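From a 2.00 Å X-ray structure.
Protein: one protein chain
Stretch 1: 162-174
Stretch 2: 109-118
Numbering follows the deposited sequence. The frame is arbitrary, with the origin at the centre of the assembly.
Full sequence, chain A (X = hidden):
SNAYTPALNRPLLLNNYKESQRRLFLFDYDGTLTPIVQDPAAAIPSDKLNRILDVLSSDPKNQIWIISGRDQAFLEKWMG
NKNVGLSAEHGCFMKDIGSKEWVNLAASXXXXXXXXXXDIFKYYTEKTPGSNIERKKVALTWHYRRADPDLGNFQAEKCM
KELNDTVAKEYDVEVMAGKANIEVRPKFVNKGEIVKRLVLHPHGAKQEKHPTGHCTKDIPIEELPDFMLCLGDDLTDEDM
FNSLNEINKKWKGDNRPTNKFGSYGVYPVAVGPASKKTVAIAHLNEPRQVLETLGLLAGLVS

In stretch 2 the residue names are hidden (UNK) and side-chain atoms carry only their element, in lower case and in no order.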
# COMPACT_ATOMS: atom_id res chain seq x y z
N GLU A 162 18.51 -17.27 0.34
CA GLU A 162 18.80 -17.89 1.62
C GLU A 162 17.62 -17.83 2.58
O GLU A 162 17.32 -18.80 3.27
CB GLU A 162 20.02 -17.24 2.27
CG GLU A 162 20.24 -17.69 3.71
CD GLU A 162 21.57 -17.26 4.27
OE1 GLU A 162 22.40 -16.74 3.50
OE2 GLU A 162 21.78 -17.46 5.49
N LEU A 163 16.96 -16.67 2.63
CA LEU A 163 15.78 -16.51 3.48
C LEU A 163 14.71 -17.49 3.05
O LEU A 163 14.09 -18.15 3.88
CB LEU A 163 15.25 -15.08 3.40
CG LEU A 163 16.10 -14.02 4.11
CD1 LEU A 163 15.67 -12.63 3.69
CD2 LEU A 163 15.95 -14.20 5.62
N ASN A 164 14.53 -17.60 1.73
CA ASN A 164 13.50 -18.45 1.15
C ASN A 164 13.78 -19.94 1.32
O ASN A 164 12.87 -20.76 1.26
CB ASN A 164 13.34 -18.12 -0.34
CG ASN A 164 12.39 -16.95 -0.58
OD1 ASN A 164 11.40 -16.79 0.12
ND2 ASN A 164 12.69 -16.15 -1.60
N ASP A 165 15.05 -20.30 1.51
CA ASP A 165 15.42 -21.70 1.70
C ASP A 165 15.45 -22.11 3.17
O ASP A 165 15.42 -23.29 3.48
CB ASP A 165 16.78 -21.98 1.07
CG ASP A 165 16.72 -22.06 -0.45
OD1 ASP A 165 15.68 -22.49 -1.00
OD2 ASP A 165 17.73 -21.66 -1.08
N THR A 166 15.50 -21.12 4.06
CA THR A 166 15.57 -21.40 5.49
C THR A 166 14.33 -20.92 6.24
O THR A 166 13.38 -21.68 6.44
CB THR A 166 16.83 -20.76 6.13
OG1 THR A 166 16.85 -19.35 5.86
CG2 THR A 166 18.09 -21.39 5.55
N VAL A 167 14.35 -19.65 6.65
CA VAL A 167 13.28 -19.07 7.45
C VAL A 167 11.90 -19.25 6.82
O VAL A 167 10.94 -19.59 7.52
CB VAL A 167 13.52 -17.57 7.69
CG1 VAL A 167 12.40 -16.96 8.53
CG2 VAL A 167 14.86 -17.34 8.38
N ALA A 168 11.80 -19.06 5.51
CA ALA A 168 10.50 -19.11 4.86
C ALA A 168 9.97 -20.55 4.76
O ALA A 168 8.78 -20.76 4.55
CB ALA A 168 10.57 -18.48 3.48
N LYS A 169 10.86 -21.52 4.96
CA LYS A 169 10.45 -22.92 5.03
C LYS A 169 9.98 -23.26 6.45
O LYS A 169 9.00 -23.98 6.63
CB LYS A 169 11.59 -23.84 4.62
CG LYS A 169 12.08 -23.68 3.19
CD LYS A 169 11.21 -24.45 2.22
CE LYS A 169 11.59 -24.16 0.78
NZ LYS A 169 12.78 -24.95 0.36
N GLU A 170 10.68 -22.73 7.44
CA GLU A 170 10.40 -23.04 8.84
C GLU A 170 9.22 -22.25 9.41
O GLU A 170 8.55 -22.72 10.33
CB GLU A 170 11.64 -22.79 9.70
CG GLU A 170 11.48 -23.28 11.13
CD GLU A 170 12.66 -22.91 12.01
OE1 GLU A 170 13.64 -22.33 11.48
OE2 GLU A 170 12.58 -23.17 13.24
N TYR A 171 8.99 -21.05 8.89
CA TYR A 171 7.89 -20.21 9.37
C TYR A 171 6.99 -19.82 8.22
O TYR A 171 7.39 -19.87 7.07
CB TYR A 171 8.40 -18.94 10.05
CG TYR A 171 9.27 -19.15 11.25
CD1 TYR A 171 8.74 -19.11 12.53
CD2 TYR A 171 10.64 -19.38 11.11
CE1 TYR A 171 9.54 -19.30 13.64
CE2 TYR A 171 11.45 -19.57 12.21
CZ TYR A 171 10.90 -19.53 13.47
OH TYR A 171 11.71 -19.72 14.56
N ASP A 172 5.75 -19.45 8.54
CA ASP A 172 4.87 -18.87 7.54
C ASP A 172 5.12 -17.36 7.45
O ASP A 172 4.32 -16.55 7.93
CB ASP A 172 3.41 -19.15 7.86
CG ASP A 172 3.03 -20.60 7.60
OD1 ASP A 172 3.70 -21.25 6.77
OD2 ASP A 172 2.08 -21.08 8.25
N VAL A 173 6.25 -17.00 6.85
CA VAL A 173 6.56 -15.59 6.61
C VAL A 173 6.71 -15.36 5.11
O VAL A 173 7.02 -16.29 4.35
CB VAL A 173 7.86 -15.15 7.33
CG1 VAL A 173 7.71 -15.28 8.83
CG2 VAL A 173 9.03 -15.97 6.84
N GLU A 174 6.47 -14.13 4.69
CA GLU A 174 6.62 -13.75 3.30
C GLU A 174 7.93 -12.99 3.14
O GLU A 174 8.21 -12.10 3.93
CB GLU A 174 5.46 -12.88 2.84
CG GLU A 174 5.49 -12.60 1.34
CD GLU A 174 5.21 -13.86 0.53
OE1 GLU A 174 4.44 -14.72 1.01
OE2 GLU A 174 5.78 -13.99 -0.58
N UNK A 109 0.45 -13.90 16.48
CA UNK A 109 1.41 -14.63 15.65
C UNK A 109 2.75 -14.91 16.34
O UNK A 109 3.18 -14.16 17.21
c UNK A 109 -0.22 -15.19 13.28
c UNK A 109 0.54 -14.03 13.33
c UNK A 109 -1.49 -14.31 11.44
c UNK A 109 -0.72 -13.17 11.46
c UNK A 109 0.29 -13.04 12.40
c UNK A 109 -1.25 -15.33 12.34
c UNK A 109 1.66 -13.90 14.33
N UNK A 110 3.37 -16.02 15.96
CA UNK A 110 4.71 -16.39 16.41
C UNK A 110 5.77 -15.44 15.82
O UNK A 110 5.86 -15.29 14.60
c UNK A 110 4.99 -17.84 16.03
c UNK A 110 6.42 -18.29 16.31
o UNK A 110 6.85 -19.28 15.69
o UNK A 110 7.12 -17.66 17.14
N UNK A 111 6.57 -14.84 16.69
CA UNK A 111 7.57 -13.85 16.28
C UNK A 111 9.01 -14.36 16.36
O UNK A 111 9.95 -13.59 16.20
s UNK A 111 6.05 -11.29 15.19
c UNK A 111 6.14 -11.84 16.90
c UNK A 111 7.43 -12.59 17.14
c UNK A 111 4.28 -11.19 14.92
N UNK A 112 9.20 -15.66 16.56
CA UNK A 112 10.54 -16.18 16.81
C UNK A 112 11.41 -16.20 15.55
O UNK A 112 12.61 -16.41 15.62
c UNK A 112 10.46 -17.58 17.43
o UNK A 112 9.89 -18.52 16.54
N UNK A 113 10.78 -15.99 14.40
CA UNK A 113 11.52 -15.88 13.15
C UNK A 113 12.37 -14.61 13.07
O UNK A 113 13.36 -14.57 12.34
n UNK A 113 7.47 -13.95 12.53
c UNK A 113 9.47 -13.58 11.57
c UNK A 113 8.22 -13.00 11.88
c UNK A 113 9.45 -14.93 12.05
c UNK A 113 7.90 -11.69 11.54
c UNK A 113 8.22 -15.11 12.63
c UNK A 113 10.55 -15.93 11.96
c UNK A 113 10.43 -12.81 10.90
c UNK A 113 10.10 -11.51 10.56
c UNK A 113 8.85 -10.96 10.87
N UNK A 114 11.99 -13.58 13.83
CA UNK A 114 12.60 -12.26 13.71
C UNK A 114 14.11 -12.27 13.88
O UNK A 114 14.85 -11.68 13.08
o UNK A 114 10.14 -9.98 16.51
c UNK A 114 10.58 -10.82 14.31
c UNK A 114 11.97 -11.28 14.71
n UNK A 114 9.22 -8.88 14.78
c UNK A 114 9.96 -9.85 15.30
N UNK A 115 14.58 -12.96 14.92
CA UNK A 115 16.01 -12.99 15.18
C UNK A 115 16.78 -13.76 14.13
O UNK A 115 17.92 -13.41 13.82
c UNK A 115 15.78 -12.68 17.68
c UNK A 115 16.30 -11.25 17.57
c UNK A 115 16.29 -13.57 16.57
o UNK A 115 17.51 -11.06 17.29
o UNK A 115 15.48 -10.31 17.74
N UNK A 116 16.16 -14.78 13.56
CA UNK A 116 16.81 -15.53 12.51
C UNK A 116 16.93 -14.67 11.25
O UNK A 116 17.96 -14.69 10.58
c UNK A 116 15.52 -20.02 14.37
c UNK A 116 15.38 -19.09 13.16
c UNK A 116 16.18 -17.82 13.38
c UNK A 116 16.06 -16.83 12.22
n UNK A 116 14.56 -21.16 14.31
N UNK A 117 15.89 -13.91 10.93
CA UNK A 117 15.95 -12.99 9.81
C UNK A 117 16.98 -11.89 10.09
O UNK A 117 17.78 -11.54 9.21
c UNK A 117 13.62 -13.44 8.97
c UNK A 117 14.68 -11.20 8.54
c UNK A 117 14.56 -12.37 9.52
N UNK A 118 16.96 -11.37 11.31
CA UNK A 118 17.90 -10.34 11.74
C UNK A 118 19.35 -10.81 11.56
O UNK A 118 20.17 -10.10 10.99
o UNK A 118 18.27 -8.36 14.82
c UNK A 118 17.65 -9.99 13.21
o UNK A 118 18.73 -7.89 12.75
c UNK A 118 18.26 -8.65 13.62

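Position 109 carries one carbon and then a ring of six carbons; the ring does not reach stretch 1. This is Phe109, and it takes no part in the contact.

Position 110 has two carbons, the second bearing two oxygens, one of which lies 3.4 Å from Tyr171 CE1, near the plane of the ring. That short carboxylate is Asp110, and the oxygen is OD2.

At 111 the chain is unbranched: two carbons, a sulfur, one carbon. It is Met111, whose CA-to-CB bond points away from stretch 1.

Position 112 has one carbon and one oxygen, and that oxygen lies 2.9 Å from Tyr171 OH. A lone carbon with a hydroxyl and no methyl makes it Ser112. Tyr171 OH donates to Ser112 OG, which in turn donates to Asp110 OD1 at 3.0 Å; Ser112 N also donates to Asp110 OD1, at 2.9 Å, so Asp110 OD1 accepts from both the side chain and the backbone of Ser112.

Position 113 shows one carbon and then fused five- and six-membered rings of eight carbons and one nitrogen. Its CB sits 3.5 Å from the centroid of the Tyr171 ring, almost on the normal, while Val173 CG1 covers a face of the fused rings. The indole makes it Trp113, and its edge turns toward the tyrosine face, with planes at 66°.

Position 114 has three carbons, the third carrying one oxygen and one nitrogen. This is Gln114; its CA-to-CB bond points away, and NE2 is hydrogen-bonded elsewhere in the structure.

Position 115 has three carbons ending in two oxygens. It is Glu115, exposed and out of reach.

At 116, four carbons in a row end in a nitrogen 3.0 Å from Glu170 OE2. A straight four-carbon chain ending in nitrogen is lysine, Lys116. The extended chain carries NZ to the salt bridge and to a hydrogen bond with Tyr171 OH at 3.2 Å.

Position 117 has one carbon carrying two more, one of which packs 3.8 Å from Val167 CG1 and 4.2 Å from Leu163 CD2. This is Val117, and the packing carbon is CG2.

Position 118 has two carbons, the second with two oxygens. It is Asp118; its CA-to-CB bond points away, and its carboxylate is satisfied elsewhere in the structure.

The contact joins an apolar floor to a polar margin. Leu163, Val167 and Val173 pack against Trp113 and Val117. Tyr171 serves both parts: its face receives Trp113 CB, while its hydroxyl donates to Ser112 and accepts from Lys116. The rule is to cover one face of the aromatic ring and give the hydroxyl polar partners at the ring's edge.

Stretch 2 (109-118) FDMSWQEKVD
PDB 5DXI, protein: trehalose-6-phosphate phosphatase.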